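Local coordinates for protein insulinase family protease (PDB 3GO9) that belongs to the M16 (insulinase) family of metallopeptidases and probably hydrolyses peptide bonds, its substrates being unknown, at residues Q266-L271 / A331-T336; K313-G318 / T342-F347; N33-Q38 / D210-Y215; W134-A139 / S230-E235; Q21-W26 / I406-Y411. All blocks are in the same frame, centred on the assembly; numbering follows the deposited sequence. Where two conformers were deposited one is given.

Interaction 1 of 5, residues Q266-L271 / A331-T336; sequences QDTLSL and AIHLNT. With ZN (zinc ion), chain E.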
# COMPACT_ATOMS: atom_id res chain seq x y z
N GLN A 266 3.59 21.57 13.59
CA GLN A 266 4.37 21.38 14.81
C GLN A 266 5.28 20.18 14.60
O GLN A 266 5.26 19.59 13.52
CB GLN A 266 3.47 21.19 16.04
CG GLN A 266 2.56 20.00 16.04
CD GLN A 266 1.30 20.14 15.15
OE1 GLN A 266 0.34 20.86 15.51
NE2 GLN A 266 1.29 19.43 14.01
N ASP A 267 6.09 19.84 15.59
CA ASP A 267 7.03 18.69 15.42
C ASP A 267 6.27 17.38 15.34
O ASP A 267 5.22 17.23 15.95
CB ASP A 267 8.04 18.58 16.57
CG ASP A 267 9.07 19.70 16.58
OD1 ASP A 267 9.03 20.57 15.70
OD2 ASP A 267 9.92 19.73 17.50
N THR A 268 6.84 16.40 14.64
CA THR A 268 6.47 15.01 14.88
C THR A 268 7.75 14.27 15.16
O THR A 268 8.61 14.23 14.30
CB THR A 268 5.76 14.36 13.68
OG1 THR A 268 4.52 15.06 13.46
CG2 THR A 268 5.49 12.91 13.95
N LEU A 269 7.91 13.72 16.35
CA LEU A 269 8.96 12.76 16.59
C LEU A 269 8.43 11.36 16.33
O LEU A 269 7.45 10.93 16.95
CB LEU A 269 9.44 12.85 18.07
CG LEU A 269 10.47 11.79 18.45
CD1 LEU A 269 11.73 12.03 17.61
CD2 LEU A 269 10.82 11.84 19.93
N SER A 270 9.09 10.64 15.41
CA SER A 270 8.70 9.28 15.08
C SER A 270 9.74 8.33 15.69
O SER A 270 10.95 8.56 15.57
CB SER A 270 8.53 9.07 13.59
OG SER A 270 7.46 9.93 13.09
N LEU A 271 9.25 7.32 16.39
CA LEU A 271 10.05 6.23 16.91
C LEU A 271 9.80 5.11 15.92
O LEU A 271 8.67 4.55 15.85
CB LEU A 271 9.60 5.84 18.35
CG LEU A 271 9.48 6.96 19.38
CD1 LEU A 271 9.11 6.32 20.75
CD2 LEU A 271 10.69 7.84 19.52
N ALA A 331 5.92 2.47 13.13
CA ALA A 331 6.22 3.78 13.71
C ALA A 331 5.21 4.21 14.77
O ALA A 331 4.00 4.02 14.59
CB ALA A 331 6.26 4.86 12.61
N ILE A 332 5.72 4.83 15.83
CA ILE A 332 4.92 5.60 16.81
C ILE A 332 5.23 7.04 16.55
O ILE A 332 6.37 7.47 16.64
CB ILE A 332 5.28 5.25 18.27
CG1 ILE A 332 5.19 3.75 18.43
CG2 ILE A 332 4.44 6.13 19.21
CD1 ILE A 332 5.80 3.20 19.71
N HIS A 333 4.18 7.81 16.28
CA HIS A 333 4.35 9.21 16.00
C HIS A 333 3.86 10.06 17.15
O HIS A 333 2.73 9.91 17.64
CB HIS A 333 3.52 9.61 14.79
CG HIS A 333 3.82 8.85 13.56
ND1 HIS A 333 5.04 8.90 12.94
CD2 HIS A 333 3.01 8.11 12.76
CE1 HIS A 333 4.99 8.19 11.83
NE2 HIS A 333 3.78 7.69 11.70
N LEU A 334 4.72 10.97 17.60
CA LEU A 334 4.41 11.91 18.64
C LEU A 334 4.31 13.27 18.02
O LEU A 334 5.31 13.89 17.71
CB LEU A 334 5.50 11.94 19.71
CG LEU A 334 5.71 10.76 20.63
CD1 LEU A 334 6.11 9.49 19.88
CD2 LEU A 334 6.76 11.14 21.71
N ASN A 335 3.08 13.78 17.90
CA ASN A 335 2.89 15.11 17.32
C ASN A 335 2.83 16.09 18.48
O ASN A 335 1.98 15.95 19.38
CB ASN A 335 1.61 15.16 16.46
CG ASN A 335 1.39 16.54 15.83
OD1 ASN A 335 2.01 16.90 14.81
ND2 ASN A 335 0.54 17.35 16.48
N THR A 336 3.77 17.02 18.51
CA THR A 336 3.97 17.88 19.66
C THR A 336 4.62 19.19 19.27
O THR A 336 5.51 19.21 18.41
CB THR A 336 4.87 17.19 20.70
OG1 THR A 336 5.17 18.11 21.76
CG2 THR A 336 6.19 16.66 20.05
ZN ZN E . 3.34 6.56 9.93
O HOH W 1 5.08 6.27 8.82
O HOH W 2 2.16 7.87 8.79

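Interaction 2 of 5, residues K313-G318 / T342-F347; sequences KNLKLG and TANMTF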
# COMPACT_ATOMS: atom_id res chain seq x y z
N LYS A 313 0.65 17.66 27.91
CA LYS A 313 0.46 18.97 27.24
C LYS A 313 0.74 18.91 25.73
O LYS A 313 1.87 18.70 25.31
CB LYS A 313 1.38 20.03 27.90
CG LYS A 313 1.15 21.49 27.44
CD LYS A 313 0.54 22.35 28.56
CE LYS A 313 0.14 23.73 28.07
NZ LYS A 313 -0.13 24.63 29.22
N ASN A 314 -0.31 19.09 24.92
CA ASN A 314 -0.21 19.21 23.48
C ASN A 314 0.30 17.96 22.72
O ASN A 314 0.83 18.08 21.61
CB ASN A 314 0.67 20.41 23.13
CG ASN A 314 0.17 21.68 23.76
OD1 ASN A 314 -1.01 21.95 23.69
ND2 ASN A 314 1.06 22.46 24.37
N LEU A 315 0.12 16.80 23.32
CA LEU A 315 0.55 15.55 22.66
C LEU A 315 -0.56 14.90 21.90
O LEU A 315 -1.61 14.64 22.51
CB LEU A 315 1.06 14.55 23.69
CG LEU A 315 1.61 13.23 23.15
CD1 LEU A 315 2.63 13.41 22.01
CD2 LEU A 315 2.21 12.42 24.30
N LYS A 316 -0.36 14.60 20.60
CA LYS A 316 -1.22 13.70 19.85
C LYS A 316 -0.38 12.54 19.31
O LYS A 316 0.68 12.76 18.74
CB LYS A 316 -1.90 14.39 18.67
CG LYS A 316 -2.81 15.53 19.06
CD LYS A 316 -3.15 16.28 17.77
CE LYS A 316 -4.53 16.91 17.81
NZ LYS A 316 -5.07 16.89 16.43
N LEU A 317 -0.90 11.33 19.44
CA LEU A 317 -0.15 10.13 19.12
C LEU A 317 -0.75 9.48 17.91
O LEU A 317 -1.99 9.44 17.77
CB LEU A 317 -0.23 9.13 20.24
CG LEU A 317 0.43 9.53 21.53
CD1 LEU A 317 0.25 8.38 22.49
CD2 LEU A 317 1.89 9.87 21.29
N GLY A 318 0.13 8.95 17.07
CA GLY A 318 -0.24 8.24 15.87
C GLY A 318 0.52 6.92 15.82
O GLY A 318 1.52 6.78 16.47
N THR A 342 10.58 17.26 24.62
CA THR A 342 11.31 16.42 25.56
C THR A 342 10.36 15.77 26.59
O THR A 342 10.46 14.58 26.84
CB THR A 342 12.42 17.16 26.25
OG1 THR A 342 13.32 17.75 25.30
CG2 THR A 342 13.19 16.22 27.15
N ALA A 343 9.41 16.52 27.12
CA ALA A 343 8.44 15.95 28.07
C ALA A 343 7.59 14.85 27.43
O ALA A 343 7.36 13.81 28.02
CB ALA A 343 7.53 17.06 28.64
N ASN A 344 7.14 15.09 26.20
CA ASN A 344 6.28 14.15 25.52
C ASN A 344 7.01 12.89 25.08
O ASN A 344 6.50 11.77 25.21
CB ASN A 344 5.52 14.84 24.36
CG ASN A 344 4.32 15.65 24.84
OD1 ASN A 344 3.75 15.31 25.88
ND2 ASN A 344 3.97 16.74 24.13
N MSE A 345 8.24 13.06 24.61
CA MSE A 345 9.08 11.92 24.33
C MSE A 345 9.36 11.08 25.59
O MSE A 345 9.31 9.85 25.56
CB MSE A 345 10.39 12.35 23.73
CG MSE A 345 11.30 11.19 23.39
SE MSE A 345 13.12 11.69 22.80
CE MSE A 345 13.84 12.28 24.49
N THR A 346 9.64 11.77 26.69
CA THR A 346 9.89 11.11 27.98
C THR A 346 8.67 10.29 28.42
O THR A 346 8.82 9.15 28.89
CB THR A 346 10.31 12.16 29.05
OG1 THR A 346 11.60 12.72 28.70
CG2 THR A 346 10.41 11.49 30.43
N PHE A 347 7.48 10.85 28.25
CA PHE A 347 6.22 10.17 28.56
C PHE A 347 6.14 8.85 27.80
O PHE A 347 5.90 7.81 28.38
CB PHE A 347 5.00 11.03 28.17
CG PHE A 347 3.71 10.25 28.16
CD1 PHE A 347 3.14 9.83 29.35
CD2 PHE A 347 3.10 9.88 26.98
CE1 PHE A 347 1.96 9.09 29.36
CE2 PHE A 347 1.90 9.11 26.98
CZ PHE A 347 1.35 8.71 28.16

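Interaction 3 of 5, residues N33-Q38 / D210-Y215; sequences NGFSWQ and DAMTLY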
# COMPACT_ATOMS: atom_id res chain seq x y z
N ASN A 33 -1.44 -14.69 -24.40
CA ASN A 33 -0.33 -13.71 -24.49
C ASN A 33 0.27 -13.32 -23.14
O ASN A 33 1.17 -12.43 -23.07
CB ASN A 33 -0.80 -12.46 -25.24
CG ASN A 33 -1.90 -11.73 -24.52
OD1 ASN A 33 -2.29 -12.10 -23.40
ND2 ASN A 33 -2.39 -10.68 -25.14
N GLY A 34 -0.17 -13.98 -22.09
CA GLY A 34 0.32 -13.77 -20.73
C GLY A 34 -0.41 -12.70 -19.91
O GLY A 34 -0.07 -12.48 -18.72
N PHE A 35 -1.38 -12.06 -20.53
CA PHE A 35 -2.23 -11.09 -19.80
C PHE A 35 -2.98 -11.78 -18.65
O PHE A 35 -3.51 -12.85 -18.83
CB PHE A 35 -3.20 -10.47 -20.77
CG PHE A 35 -3.99 -9.32 -20.20
CD1 PHE A 35 -3.51 -8.04 -20.33
CD2 PHE A 35 -5.19 -9.54 -19.55
CE1 PHE A 35 -4.24 -6.97 -19.83
CE2 PHE A 35 -5.94 -8.46 -19.03
CZ PHE A 35 -5.46 -7.17 -19.19
N SER A 36 -2.95 -11.18 -17.46
CA SER A 36 -3.57 -11.79 -16.27
C SER A 36 -4.79 -11.02 -15.87
O SER A 36 -4.84 -9.79 -16.03
CB SER A 36 -2.58 -11.78 -15.11
OG SER A 36 -1.45 -12.61 -15.41
N TRP A 37 -5.78 -11.73 -15.34
CA TRP A 37 -6.96 -11.03 -14.82
C TRP A 37 -7.45 -11.71 -13.53
O TRP A 37 -7.22 -12.92 -13.34
CB TRP A 37 -8.09 -10.96 -15.85
CG TRP A 37 -8.56 -12.25 -16.40
CD1 TRP A 37 -8.09 -12.88 -17.54
CD2 TRP A 37 -9.59 -13.10 -15.89
NE1 TRP A 37 -8.76 -14.06 -17.75
CE2 TRP A 37 -9.70 -14.22 -16.77
CE3 TRP A 37 -10.45 -13.02 -14.80
CZ2 TRP A 37 -10.63 -15.26 -16.57
CZ3 TRP A 37 -11.38 -14.07 -14.59
CH2 TRP A 37 -11.45 -15.18 -15.46
N GLN A 38 -8.12 -10.90 -12.70
CA GLN A 38 -8.63 -11.37 -11.44
C GLN A 38 -9.97 -10.70 -11.22
O GLN A 38 -10.08 -9.51 -11.39
CB GLN A 38 -7.69 -11.05 -10.30
CG GLN A 38 -6.28 -11.57 -10.42
CD GLN A 38 -5.43 -11.40 -9.17
OE1 GLN A 38 -5.94 -11.16 -8.05
NE2 GLN A 38 -4.13 -11.49 -9.36
N ASP A 210 2.30 -9.61 -20.71
CA ASP A 210 2.88 -10.38 -19.63
C ASP A 210 3.26 -9.55 -18.40
O ASP A 210 3.59 -10.13 -17.34
CB ASP A 210 4.08 -11.20 -20.15
CG ASP A 210 5.21 -10.35 -20.67
OD1 ASP A 210 4.95 -9.24 -21.18
OD2 ASP A 210 6.39 -10.84 -20.63
N ALA A 211 3.22 -8.22 -18.52
CA ALA A 211 3.49 -7.31 -17.44
C ALA A 211 2.21 -6.63 -16.94
O ALA A 211 2.31 -5.65 -16.22
CB ALA A 211 4.47 -6.28 -17.88
N MSE A 212 1.04 -7.19 -17.27
CA MSE A 212 -0.25 -6.56 -16.95
C MSE A 212 -1.17 -7.49 -16.19
O MSE A 212 -1.27 -8.67 -16.50
CB MSE A 212 -0.99 -6.10 -18.20
CG MSE A 212 -0.15 -5.15 -19.04
SE MSE A 212 -1.18 -4.49 -20.52
CE MSE A 212 0.15 -3.30 -21.29
N THR A 213 -1.91 -6.91 -15.26
CA THR A 213 -3.00 -7.60 -14.58
C THR A 213 -4.18 -6.67 -14.47
O THR A 213 -4.05 -5.54 -13.93
CB THR A 213 -2.64 -8.06 -13.17
OG1 THR A 213 -1.42 -8.85 -13.21
CG2 THR A 213 -3.73 -8.86 -12.54
N LEU A 214 -5.33 -7.19 -14.91
CA LEU A 214 -6.59 -6.48 -14.72
C LEU A 214 -7.36 -7.05 -13.53
O LEU A 214 -7.49 -8.28 -13.43
CB LEU A 214 -7.47 -6.60 -15.97
CG LEU A 214 -8.85 -5.95 -15.89
CD1 LEU A 214 -8.81 -4.44 -15.90
CD2 LEU A 214 -9.74 -6.48 -17.05
N TYR A 215 -7.82 -6.18 -12.64
CA TYR A 215 -8.63 -6.61 -11.52
C TYR A 215 -10.00 -5.96 -11.63
O TYR A 215 -10.11 -4.81 -12.02
CB TYR A 215 -8.04 -6.12 -10.17
CG TYR A 215 -6.62 -6.55 -9.89
CD1 TYR A 215 -6.37 -7.59 -8.99
CD2 TYR A 215 -5.57 -5.88 -10.43
CE1 TYR A 215 -5.05 -8.00 -8.73
CE2 TYR A 215 -4.28 -6.28 -10.21
CZ TYR A 215 -4.05 -7.34 -9.33
OH TYR A 215 -2.72 -7.72 -9.05
O HOH W 3 0.33 -10.87 -16.57

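Interaction 4 of 5, residues W134-A139 / S230-E235; sequences WLSDTA and SKAFSE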
# COMPACT_ATOMS: atom_id res chain seq x y z
N TRP A 134 -11.44 1.63 -23.22
CA TRP A 134 -10.45 2.63 -22.86
C TRP A 134 -9.18 1.92 -22.37
O TRP A 134 -8.07 2.28 -22.73
CB TRP A 134 -10.95 3.62 -21.79
CG TRP A 134 -9.98 4.73 -21.54
CD1 TRP A 134 -9.82 5.85 -22.30
CD2 TRP A 134 -8.97 4.80 -20.50
NE1 TRP A 134 -8.80 6.64 -21.78
CE2 TRP A 134 -8.30 6.02 -20.67
CE3 TRP A 134 -8.59 3.96 -19.44
CZ2 TRP A 134 -7.27 6.41 -19.84
CZ3 TRP A 134 -7.58 4.39 -18.57
CH2 TRP A 134 -6.92 5.60 -18.81
N LEU A 135 -9.36 0.89 -21.56
CA LEU A 135 -8.21 0.19 -20.99
C LEU A 135 -7.45 -0.59 -22.08
O LEU A 135 -6.21 -0.66 -22.03
CB LEU A 135 -8.62 -0.76 -19.88
CG LEU A 135 -9.09 -0.06 -18.60
CD1 LEU A 135 -9.84 -1.05 -17.68
CD2 LEU A 135 -7.96 0.59 -17.83
N SER A 136 -8.18 -1.19 -23.01
CA SER A 136 -7.51 -1.89 -24.17
C SER A 136 -6.89 -0.95 -25.18
O SER A 136 -5.80 -1.24 -25.70
CB SER A 136 -8.41 -2.94 -24.79
OG SER A 136 -9.64 -2.42 -25.26
N ASP A 137 -7.52 0.18 -25.43
CA ASP A 137 -6.86 1.26 -26.20
C ASP A 137 -5.55 1.65 -25.53
O ASP A 137 -4.51 1.79 -26.19
CB ASP A 137 -7.73 2.54 -26.29
CG ASP A 137 -8.96 2.46 -27.20
OD1 ASP A 137 -9.14 1.46 -27.96
OD2 ASP A 137 -9.69 3.50 -27.18
N THR A 138 -5.57 1.85 -24.21
CA THR A 138 -4.40 2.30 -23.53
C THR A 138 -3.29 1.21 -23.55
O THR A 138 -2.10 1.51 -23.77
CB THR A 138 -4.77 2.63 -22.09
OG1 THR A 138 -5.72 3.71 -22.07
CG2 THR A 138 -3.59 3.04 -21.28
N ALA A 139 -3.72 -0.03 -23.34
CA ALA A 139 -2.79 -1.18 -23.18
C ALA A 139 -2.07 -1.47 -24.46
O ALA A 139 -0.87 -1.85 -24.43
CB ALA A 139 -3.52 -2.41 -22.75
N SER A 230 -11.27 -11.37 -22.34
CA SER A 230 -10.53 -12.08 -23.40
C SER A 230 -10.59 -11.38 -24.73
O SER A 230 -9.57 -11.19 -25.41
CB SER A 230 -11.10 -13.49 -23.54
OG SER A 230 -10.29 -14.21 -24.44
N LYS A 231 -11.75 -10.93 -25.12
CA LYS A 231 -11.92 -10.26 -26.41
C LYS A 231 -11.21 -8.90 -26.46
O LYS A 231 -10.71 -8.51 -27.50
CB LYS A 231 -13.40 -10.11 -26.77
CG LYS A 231 -14.18 -11.45 -26.83
CD LYS A 231 -15.60 -11.27 -27.35
CE LYS A 231 -16.31 -12.60 -27.57
NZ LYS A 231 -16.79 -13.23 -26.35
N ALA A 232 -11.14 -8.19 -25.32
CA ALA A 232 -10.48 -6.89 -25.23
C ALA A 232 -8.98 -6.98 -25.25
O ALA A 232 -8.35 -6.12 -25.85
CB ALA A 232 -10.96 -6.12 -24.02
N PHE A 233 -8.41 -7.99 -24.58
CA PHE A 233 -6.99 -7.98 -24.29
C PHE A 233 -6.17 -9.10 -24.94
O PHE A 233 -4.97 -9.13 -24.76
CB PHE A 233 -6.73 -7.99 -22.78
CG PHE A 233 -7.27 -6.75 -22.06
CD1 PHE A 233 -8.46 -6.81 -21.38
CD2 PHE A 233 -6.62 -5.53 -22.17
CE1 PHE A 233 -8.97 -5.70 -20.76
CE2 PHE A 233 -7.12 -4.40 -21.51
CZ PHE A 233 -8.29 -4.52 -20.81
N SER A 234 -6.82 -10.04 -25.63
CA SER A 234 -6.08 -11.20 -26.13
C SER A 234 -5.18 -10.88 -27.34
O SER A 234 -4.30 -11.70 -27.68
CB SER A 234 -7.02 -12.37 -26.44
OG SER A 234 -7.91 -12.02 -27.50
N GLU A 235 -5.40 -9.74 -27.97
CA GLU A 235 -4.66 -9.36 -29.14
C GLU A 235 -3.37 -8.58 -28.80
O GLU A 235 -2.52 -8.37 -29.68
CB GLU A 235 -5.64 -8.66 -30.11
CG GLU A 235 -5.07 -8.08 -31.38
CD GLU A 235 -4.40 -9.07 -32.28
OE1 GLU A 235 -4.84 -10.24 -32.37
OE2 GLU A 235 -3.43 -8.58 -32.86

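Interaction 5 of 5, residues Q21-W26 / I406-Y411; sequences QPDPAW and IAPEQY. With ZN (zinc ion), chain F.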
# COMPACT_ATOMS: atom_id res chain seq x y z
N GLN A 21 -5.02 -21.59 2.23
CA GLN A 21 -5.91 -21.62 1.08
C GLN A 21 -6.05 -20.20 0.53
O GLN A 21 -6.65 -19.35 1.17
CB GLN A 21 -7.33 -22.06 1.53
CG GLN A 21 -7.47 -23.47 2.06
CD GLN A 21 -8.88 -23.72 2.61
OE1 GLN A 21 -9.85 -23.08 2.17
NE2 GLN A 21 -8.98 -24.63 3.60
N PRO A 22 -5.57 -19.96 -0.68
CA PRO A 22 -5.93 -18.69 -1.33
C PRO A 22 -7.41 -18.51 -1.42
O PRO A 22 -8.13 -19.47 -1.56
CB PRO A 22 -5.33 -18.82 -2.74
CG PRO A 22 -4.15 -19.84 -2.54
CD PRO A 22 -4.74 -20.82 -1.56
N ASP A 23 -7.90 -17.28 -1.31
CA ASP A 23 -9.34 -17.09 -1.24
C ASP A 23 -9.95 -17.43 -2.60
O ASP A 23 -9.64 -16.77 -3.58
CB ASP A 23 -9.61 -15.63 -0.87
CG ASP A 23 -11.09 -15.31 -0.76
OD1 ASP A 23 -11.93 -16.20 -0.98
OD2 ASP A 23 -11.41 -14.15 -0.41
N PRO A 24 -10.79 -18.47 -2.70
CA PRO A 24 -11.32 -18.91 -3.99
C PRO A 24 -12.37 -17.94 -4.53
O PRO A 24 -12.70 -18.01 -5.71
CB PRO A 24 -11.94 -20.29 -3.66
CG PRO A 24 -12.34 -20.19 -2.29
CD PRO A 24 -11.28 -19.34 -1.60
N ALA A 25 -12.81 -16.98 -3.72
CA ALA A 25 -13.71 -15.95 -4.22
C ALA A 25 -13.05 -15.11 -5.34
O ALA A 25 -13.78 -14.57 -6.21
CB ALA A 25 -14.12 -15.06 -3.11
N TRP A 26 -11.73 -15.01 -5.34
CA TRP A 26 -10.97 -14.30 -6.38
C TRP A 26 -10.67 -15.24 -7.52
O TRP A 26 -9.71 -16.05 -7.39
CB TRP A 26 -9.69 -13.68 -5.85
CG TRP A 26 -9.89 -12.37 -5.20
CD1 TRP A 26 -10.05 -12.11 -3.90
CD2 TRP A 26 -9.97 -11.13 -5.87
NE1 TRP A 26 -10.19 -10.78 -3.68
CE2 TRP A 26 -10.18 -10.14 -4.90
CE3 TRP A 26 -9.90 -10.77 -7.22
CZ2 TRP A 26 -10.28 -8.82 -5.22
CZ3 TRP A 26 -9.99 -9.44 -7.54
CH2 TRP A 26 -10.19 -8.47 -6.53
N ILE A 406 -6.30 -15.09 2.30
CA ILE A 406 -6.74 -16.44 2.51
C ILE A 406 -8.26 -16.57 2.53
O ILE A 406 -8.93 -15.58 2.81
CB ILE A 406 -6.12 -17.09 3.78
CG1 ILE A 406 -6.47 -16.40 5.06
CG2 ILE A 406 -4.62 -17.19 3.55
CD1 ILE A 406 -6.05 -17.22 6.28
N ALA A 407 -8.77 -17.78 2.29
CA ALA A 407 -10.23 -18.01 2.37
C ALA A 407 -10.75 -17.52 3.71
O ALA A 407 -10.15 -17.78 4.75
CB ALA A 407 -10.54 -19.51 2.20
N PRO A 408 -11.90 -16.83 3.70
CA PRO A 408 -12.33 -16.23 4.97
C PRO A 408 -12.71 -17.27 6.02
O PRO A 408 -12.49 -17.02 7.21
CB PRO A 408 -13.51 -15.33 4.55
CG PRO A 408 -13.89 -15.78 3.16
CD PRO A 408 -12.63 -16.32 2.53
N GLU A 409 -13.23 -18.44 5.63
CA GLU A 409 -13.51 -19.45 6.62
C GLU A 409 -12.22 -19.97 7.24
O GLU A 409 -12.20 -20.27 8.45
CB GLU A 409 -14.32 -20.61 6.08
CG GLU A 409 -15.73 -20.22 5.75
CD GLU A 409 -16.41 -21.32 5.01
OE1 GLU A 409 -15.98 -21.59 3.87
OE2 GLU A 409 -17.30 -21.94 5.58
N GLN A 410 -11.16 -20.06 6.43
CA GLN A 410 -9.87 -20.52 7.01
C GLN A 410 -9.32 -19.45 7.93
O GLN A 410 -8.86 -19.77 9.03
CB GLN A 410 -8.85 -20.84 5.94
CG GLN A 410 -7.59 -21.51 6.55
CD GLN A 410 -6.57 -21.84 5.50
OE1 GLN A 410 -6.24 -20.98 4.70
NE2 GLN A 410 -6.09 -23.13 5.47
N TYR A 411 -9.47 -18.19 7.55
CA TYR A 411 -9.04 -17.10 8.36
C TYR A 411 -9.74 -17.20 9.70
O TYR A 411 -9.12 -17.14 10.75
CB TYR A 411 -9.33 -15.76 7.70
CG TYR A 411 -8.98 -14.58 8.56
CD1 TYR A 411 -7.82 -13.89 8.37
CD2 TYR A 411 -9.84 -14.18 9.57
CE1 TYR A 411 -7.52 -12.78 9.20
CE2 TYR A 411 -9.54 -13.10 10.39
CZ TYR A 411 -8.37 -12.43 10.21
OH TYR A 411 -8.11 -11.35 11.05
ZN ZN F . -17.43 -23.04 3.26
O HOH W 4 -18.42 -21.57 2.81

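Interaction 1 of 5, residues Q266-L271 / A331-T336
Ser270 and His333 face each other across two antiparallel strands of the five-stranded sheet, as a non-hydrogen-bonded pair that carries a zinc ligand. Ring atom His333 ND1 donates to Ser270 OG at 2.6 Å, with the hydroxyl oxygen almost exactly in the ring plane. As a cross-strand pair they share a face, and OG and CG are both anti to their own carbonyl carbon (chi1 -63° and -57°). The other ring nitrogen, His333 NE2, binds the zinc ion at 2.1 Å. Ser270, in the second shell, helps to fix the imidazole's rotation together with the metal, and its acceptance at ND1 probably makes NE2 a stronger donor to zinc. Asp320, from strand 316-324, and two waters share the zinc. Farther along this face, Thr268 CG2 packs on His333 CB at 3.9 Å. The Gln266 and Asn335 side chains cross at about a right angle, their amide planes 71° apart. On the other face, which also carries Asp267 and Thr336, Leu271 CG lies 4.2 Å from Leu334 CD1, against helix 341-358. Backbone bonds such as Leu334 N to Leu269 O (2.8 Å) complete an antiparallel strand pair of the M16-type domain, with a histidine zinc ligand and its second-shell serine on one face.

Interaction 2 of 5, residues K313-G318 / T342-F347
Leu315 and Asn344 pack where a beta-hairpin of the M16-type alpha/beta domain meets the helix that follows it: strand 316-324 enters the hairpin, and helix 341-358 comes after its second strand. The two side chains slide past each other in opposite directions. Leu315 CG stands anti to the backbone N (chi1 -177°), and Leu315 CB and CD2 both approach Asn344 OD1, at 3.6 Å each. Asn344 CG is instead anti to its carbonyl carbon (chi1 -80°), and its amide runs alongside the leucine to the backbone beyond. Asn344 ND2 is also hydrogen-bonded to Thr336 OG1, at the end of strand 327-336, which ties this buried amide to the strand as well as to the loop. One turn on, the Phe347 ring meets the leucine through CD2, 3.8 Å from Leu315 CD2; Ile303 and Val306 of helix 283-309 also touch this phenylalanine. In the bond to the loop, Asn344 ND2 donates to Lys313 O at 3.1 Å, nearly straight at 170°, with the carbonyl oxygen close to the amide plane.

Interaction 3 of 5, residues N33-Q38 / D210-Y215
Phe35 lies against Met212 and Leu214 at the start of two parallel strands. Its CB leads to CG anti to the backbone N (chi1 -172°). On one side of the ring, CD1 and CE1 meet Met212 CB, with Phe35 CE1 3.7 Å from it; the selenium of this selenomethionine lies in the ring plane at the edge, 5.2 Å from the ring centroid, a Met-aromatic contact. On the other side CE2 reaches Leu214 CB, and at the tip Phe35 CZ is 3.8 Å from Leu214 CB. The carbonyl Met212 O lies over one ring face and accepts from Ser36 N. An Asx turn, with Phe35 N donating to Asn33 OD1 (3.0 Å), sets the chain before the strand. Leu214 N donates to Ser36 O at 2.9 Å, and Gln38 N to Leu214 O at 2.8 Å. Water 3 lies 2.7 Å from each of Gly34 O, Met212 O and Ser36 OG, the last also bonded to Lys30. Strand 212-218 runs between strands 36-41 and 50-56, and helix 222-233 packs on the Trp37 and Leu214 face, where Phe233 stacks on Phe35.

Interaction 4 of 5, residues W134-A139 / S230-E235
Leu135 and Ser136, on helix 125-140, meet the C-terminal part of helix 222-233 through the Phe233 ring. Leu135 comes first: its CB lies in the plane of that ring, at the edge, 3.9 Å from Phe233 CZ. Ser136 follows with the closest approaches. Ser136 CA is 3.7 Å from Phe233 CE2, and Ser136 CB lies 3.4 Å from Ala232 O. Ser136 OG sits between the backbone N and the carbonyl carbon (chi1 58°), where it is hydrogen-bonded to Leu132 O in the preceding turn of its own helix; its closest cross-helix carbon is Ala232 CB at 4.1 Å. One turn later, Ala139 CB approaches the ring edge near its plane, 4.3 Å from Phe233 CE2. The phenylalanine ring thus reaches across to Leu135 and Ser136 through CE2 and CZ. Leu135 and Phe233 both touch Leu214 of the sheet beneath. The small residues let the helices come close, with the Ser136 and Ala232 CA atoms 5.9 Å apart: layered helix-on-sheet packing of an alpha/beta M16-type domain.

Interaction 5 of 5, residues Q21-W26 / I406-Y411
Gln21 meets Ala407 and Gln410 by two hydrogen bonds that use both polar ends of its backbone. Gln21 N donates to Gln410 OE1 at 2.8 Å, a nearly straight bond of 162°, and Gln21 O accepts from Ala407 N at 2.9 Å, nearly along the C=O axis. Ala407 is the N-cap residue of helix 408-421, whose first turn presents Gln410. The Gln410 side chain is extended, with CG anti to the backbone N (chi1 -172°), and reaches Gln21 with OE1 while its NE2 is hydrogen-bonded to Ala19 O and Glu18 OE1 farther back along the incoming chain. Among the van der Waals contacts, the extended Gln21 side chain crosses Gln410, and Gln21 OE1 rests 3.6 Å from Ala407 CB. Pro24 CD adds an apolar touch 3.9 Å from Ala407 CB. Asp23 OD1 lies 3.6 Å from Pro408 CD, the two side chains crossing at about a right angle; the same oxygen accepts from Ala25 N in an Asx turn that opens the type I turn Asp23 to Trp26. In metal binding, Glu409 takes a zinc ion through OE1 at 2.1 Å and OE2, longer, at 2.6 Å, and does not touch segment 21-26. The chemistry is mainly polar: Gln410 bonds to Glu18, Ala19 and Gln21, and the backbone of Ala407 adds a further bond to Gln21, so the N-terminal segment is held at the start of the helix.

In the fold
Interactions 1 and 2 form one buried unit: strands 316-324 and 327-336 are sheet neighbours, Asn335 N approaches Lys316 O at 2.7 Å, and Leu269 packs on Met345. Interactions 3 and 4 are likewise joined on the opposite side of the chain's centre, where strand 212-218 leads into helix 222-233 and the Phe35 and Phe233 rings stack. Sheet pairing with a zinc-bound histidine marks interaction 1, parallel pairing interaction 3; interaction 2 sets a loop against a helix around a buried amide, interaction 4 a helix against a helix. Interaction 5, partly exposed and mainly polar, joins the N-terminal segment to a helix late in the chain, and Trp26 links it to Gln38 of interaction 3.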